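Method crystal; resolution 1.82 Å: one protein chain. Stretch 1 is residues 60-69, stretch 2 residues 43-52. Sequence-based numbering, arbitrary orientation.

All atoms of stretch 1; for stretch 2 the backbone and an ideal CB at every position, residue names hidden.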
# COMPACT_ATOMS: atom_id res chain seq x y z
N ALA B 60 -17.21 -16.30 -1.33
CA ALA B 60 -18.33 -15.89 -0.50
C ALA B 60 -19.16 -14.83 -1.20
O ALA B 60 -20.39 -14.87 -1.12
CB ALA B 60 -17.86 -15.37 0.85
N ARG B 61 -18.52 -13.90 -1.89
CA ARG B 61 -19.30 -13.00 -2.72
C ARG B 61 -18.40 -12.33 -3.75
O ARG B 61 -17.18 -12.27 -3.61
CB ARG B 61 -20.04 -11.96 -1.88
CG ARG B 61 -19.18 -11.21 -0.91
CD ARG B 61 -19.90 -9.94 -0.43
NE ARG B 61 -21.34 -10.08 -0.24
CZ ARG B 61 -21.89 -10.46 0.91
NH1 ARG B 61 -21.09 -10.74 1.93
NH2 ARG B 61 -23.20 -10.54 1.06
N LYS B 62 -19.05 -11.89 -4.83
CA LYS B 62 -18.41 -11.14 -5.90
C LYS B 62 -19.02 -9.74 -5.94
O LYS B 62 -20.26 -9.61 -5.99
CB LYS B 62 -18.59 -11.85 -7.24
CG LYS B 62 -17.76 -13.13 -7.43
CD LYS B 62 -18.28 -13.96 -8.58
CE LYS B 62 -17.23 -14.89 -9.15
NZ LYS B 62 -16.61 -15.72 -8.08
N LEU B 63 -18.16 -8.71 -5.96
CA LEU B 63 -18.55 -7.30 -5.97
C LEU B 63 -18.14 -6.70 -7.30
O LEU B 63 -16.95 -6.69 -7.65
CB LEU B 63 -17.89 -6.54 -4.82
CG LEU B 63 -17.96 -7.24 -3.45
CD1 LEU B 63 -16.95 -6.61 -2.49
CD2 LEU B 63 -19.37 -7.19 -2.87
N ARG B 64 -19.11 -6.21 -8.05
CA ARG B 64 -18.84 -5.64 -9.37
C ARG B 64 -19.24 -4.17 -9.31
O ARG B 64 -20.42 -3.82 -9.31
CB ARG B 64 -19.58 -6.44 -10.46
CG ARG B 64 -19.38 -7.96 -10.27
CD ARG B 64 -19.73 -8.80 -11.50
NE ARG B 64 -20.16 -10.16 -11.16
CZ ARG B 64 -19.57 -11.27 -11.61
NH1 ARG B 64 -18.50 -11.16 -12.39
NH2 ARG B 64 -20.03 -12.47 -11.26
N GLY B 65 -18.23 -3.30 -9.20
CA GLY B 65 -18.48 -1.88 -9.16
C GLY B 65 -17.45 -1.17 -10.00
O GLY B 65 -17.67 -0.05 -10.45
N HIS B 66 -16.31 -1.81 -10.20
CA HIS B 66 -15.29 -1.24 -11.06
C HIS B 66 -15.30 -2.00 -12.38
O HIS B 66 -15.74 -3.16 -12.46
CB HIS B 66 -13.88 -1.35 -10.42
CG HIS B 66 -13.77 -0.82 -9.02
ND1 HIS B 66 -13.24 0.42 -8.74
CD2 HIS B 66 -14.07 -1.38 -7.83
CE1 HIS B 66 -13.24 0.61 -7.43
NE2 HIS B 66 -13.76 -0.46 -6.86
N SER B 67 -14.74 -1.36 -13.41
CA SER B 67 -14.52 -1.99 -14.70
C SER B 67 -13.06 -2.02 -15.15
O SER B 67 -12.79 -2.46 -16.27
CB SER B 67 -15.37 -1.30 -15.78
OG SER B 67 -14.88 0.03 -15.97
N LYS B 68 -12.12 -1.54 -14.34
CA LYS B 68 -10.71 -1.57 -14.73
C LYS B 68 -9.94 -2.21 -13.59
O LYS B 68 -10.51 -2.52 -12.54
CB LYS B 68 -10.17 -0.15 -15.07
CG LYS B 68 -10.49 0.32 -16.55
CD LYS B 68 -9.31 1.11 -17.16
CE LYS B 68 -9.46 2.62 -17.04
NZ LYS B 68 -8.14 3.33 -16.83
N ASN B 69 -8.64 -2.44 -13.81
CA ASN B 69 -7.82 -3.18 -12.86
C ASN B 69 -7.95 -2.62 -11.46
O ASN B 69 -7.74 -1.43 -11.22
CB ASN B 69 -6.33 -3.14 -13.25
CG ASN B 69 -6.07 -3.64 -14.65
OD1 ASN B 69 -6.89 -3.48 -15.54
ND2 ASN B 69 -4.91 -4.24 -14.85
N UNK B 43 -8.81 -8.56 -6.02
CA UNK B 43 -9.28 -7.65 -7.05
C UNK B 43 -8.75 -8.19 -8.36
O UNK B 43 -7.70 -8.85 -8.38
CB UNK B 43 -8.83 -6.21 -6.80
N UNK B 44 -9.49 -7.95 -9.45
CA UNK B 44 -9.21 -8.57 -10.74
C UNK B 44 -9.00 -7.52 -11.81
O UNK B 44 -9.37 -6.34 -11.66
CB UNK B 44 -10.35 -9.51 -11.14
N UNK B 45 -8.41 -7.98 -12.92
CA UNK B 45 -8.17 -7.12 -14.07
C UNK B 45 -9.46 -6.44 -14.51
O UNK B 45 -9.45 -5.27 -14.91
CB UNK B 45 -7.57 -7.92 -15.23
N UNK B 46 -10.59 -7.17 -14.46
CA UNK B 46 -11.85 -6.63 -14.97
C UNK B 46 -12.61 -5.77 -13.95
O UNK B 46 -13.77 -5.43 -14.20
CB UNK B 46 -12.75 -7.78 -15.43
N UNK B 47 -12.00 -5.41 -12.83
CA UNK B 47 -12.65 -4.56 -11.86
C UNK B 47 -13.49 -5.29 -10.83
O UNK B 47 -13.94 -4.66 -9.87
CB UNK B 47 -13.53 -3.55 -12.59
N UNK B 48 -13.69 -6.59 -10.99
CA UNK B 48 -14.44 -7.33 -9.98
C UNK B 48 -13.60 -7.54 -8.72
O UNK B 48 -12.38 -7.72 -8.78
CB UNK B 48 -14.90 -8.68 -10.54
N UNK B 49 -14.27 -7.53 -7.56
CA UNK B 49 -13.65 -7.85 -6.28
C UNK B 49 -14.27 -9.11 -5.72
O UNK B 49 -15.49 -9.26 -5.75
CB UNK B 49 -13.80 -6.69 -5.29
N UNK B 50 -13.42 -10.04 -5.25
CA UNK B 50 -13.86 -11.34 -4.77
C UNK B 50 -13.51 -11.47 -3.30
O UNK B 50 -12.41 -11.13 -2.87
CB UNK B 50 -13.23 -12.47 -5.58
N UNK B 51 -14.48 -11.92 -2.51
CA UNK B 51 -14.30 -12.18 -1.09
C UNK B 51 -14.24 -13.69 -0.95
O UNK B 51 -15.23 -14.37 -1.23
CB UNK B 51 -15.42 -11.57 -0.24
N UNK B 52 -13.08 -14.23 -0.55
CA UNK B 52 -12.91 -15.67 -0.33
C UNK B 52 -13.07 -15.99 1.14
O UNK B 52 -12.43 -15.38 1.99
CB UNK B 52 -11.54 -16.15 -0.83

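Position 43 leaves little to read: stretch 1 has nothing within reach of its CB, so many residues would do. It is Gly43. At position 44 the CB points away from stretch 1, and any preference must come from a long side chain bending back. Arg44 does this, its NH1 ending 4.2 Å from Lys62 CE, a crowded cationic neighborhood. Position 45, also directed away, lies beside the Asn69 side chain with open space around it; small or medium side chains, polar or not, would suit. Val45 packs its methyls near that side chain.

Position 46 points away as well, in a tight turn running from 44 to 47, where a short polar side chain that can accept hydrogen bonds is a common choice. Asp46 forms a salt bridge from OD2 to Arg44 NH2 at 2.9 Å, which helps hold the arginine in place.

Position 47 is the strictest. Phi is +88°, and an ideal CB would lie 2.2 Å from His66 O and 2.6 Å from Ser67 N, both clashes, besides jamming against the preceding carbonyl. Only glycine fits, and Gly47 lets its CA approach Lys68 O to 3.0 Å. Its O and Leu63 O each accept a hydrogen bond from one water, at 2.5 and 2.8 Å, and that water accepts one from Gly65 N at 2.7 Å.

Position 48 shares a face with Lys62 and Arg64, whose aliphatic parts offer a surface for a small beta-branched residue such as threonine or valine; the shorter serine could also be accommodated. Thr48 lays CG2 3.9 Å from Arg64 CG, while its N donates to Asp46 OD1 at 3.2 Å.

Positions 49 to 51 pair antiparallel with stretch 1. Position 49 turns to the face of Leu63, and its backbone pairs both ways: N to Leu63 O at 2.8 Å, O from Leu63 N at 2.7 Å. A beta-branched or other aliphatic residue is expected. Val49 places CG1 4.0 Å from Leu63 CD1.

Position 50 returns to the Lys62 face, its CB 4.9 Å from Lys62 CG, so valine, isoleucine or threonine could cover the lysine stem. Val50 brings CG2 to 4.2 Å from Lys62 CG.

Position 51 looks onto Arg61 CG, 3.8 Å from the ideal CB, with Leu63 and Ala60 close by: room for a larger aliphatic. Ile51 answers with CG1 4.2 Å from Leu63 CD1 and CG2 4.3 Å from Ala60 CB, while its N donates to Arg61 O at 2.9 Å.

Position 52 points away, unconstrained by stretch 1; Trp52 sends its indole elsewhere.

Stretch 2, residues 43-52: GRVDGTVVIW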
# COMPACT_ATOMS: atom_id res chain seq x y z
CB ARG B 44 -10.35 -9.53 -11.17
CG ARG B 44 -11.03 -10.17 -9.96
CD ARG B 44 -11.91 -11.34 -10.23
NE ARG B 44 -12.63 -11.27 -11.48
CZ ARG B 44 -13.59 -12.13 -11.82
NH1 ARG B 44 -13.95 -13.10 -10.98
NH2 ARG B 44 -14.19 -12.02 -13.00
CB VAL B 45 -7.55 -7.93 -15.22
CG1 VAL B 45 -7.63 -7.13 -16.54
CG2 VAL B 45 -6.15 -8.34 -14.90
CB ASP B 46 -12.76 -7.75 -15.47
CG ASP B 46 -13.18 -8.71 -14.36
OD1 ASP B 46 -12.69 -8.60 -13.22
OD2 ASP B 46 -14.03 -9.58 -14.63
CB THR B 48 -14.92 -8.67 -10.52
OG1 THR B 48 -15.60 -8.47 -11.76
CG2 THR B 48 -15.86 -9.35 -9.53
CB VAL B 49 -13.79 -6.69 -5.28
CG1 VAL B 49 -13.21 -7.11 -3.91
CG2 VAL B 49 -13.04 -5.47 -5.83
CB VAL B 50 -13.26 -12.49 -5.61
CG1 VAL B 50 -13.76 -13.85 -5.10
CG2 VAL B 50 -13.65 -12.32 -7.07
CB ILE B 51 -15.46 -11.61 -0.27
CG1 ILE B 51 -15.62 -10.09 -0.54
CG2 ILE B 51 -15.29 -11.99 1.20
CD1 ILE B 51 -14.25 -9.32 -0.45
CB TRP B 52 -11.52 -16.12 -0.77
CG TRP B 52 -11.20 -15.89 -2.18
CD1 TRP B 52 -10.73 -14.73 -2.76
CD2 TRP B 52 -11.29 -16.85 -3.23
NE1 TRP B 52 -10.55 -14.92 -4.11
CE2 TRP B 52 -10.86 -16.21 -4.42
CE3 TRP B 52 -11.68 -18.19 -3.29
CZ2 TRP B 52 -10.83 -16.87 -5.64
CZ3 TRP B 52 -11.63 -18.83 -4.47
CH2 TRP B 52 -11.22 -18.17 -5.64
O HOH W 1 -16.54 -13.62 -13.69
O HOH W 2 -15.85 -4.21 -8.36
O HOH W 3 -17.00 -5.64 -12.12
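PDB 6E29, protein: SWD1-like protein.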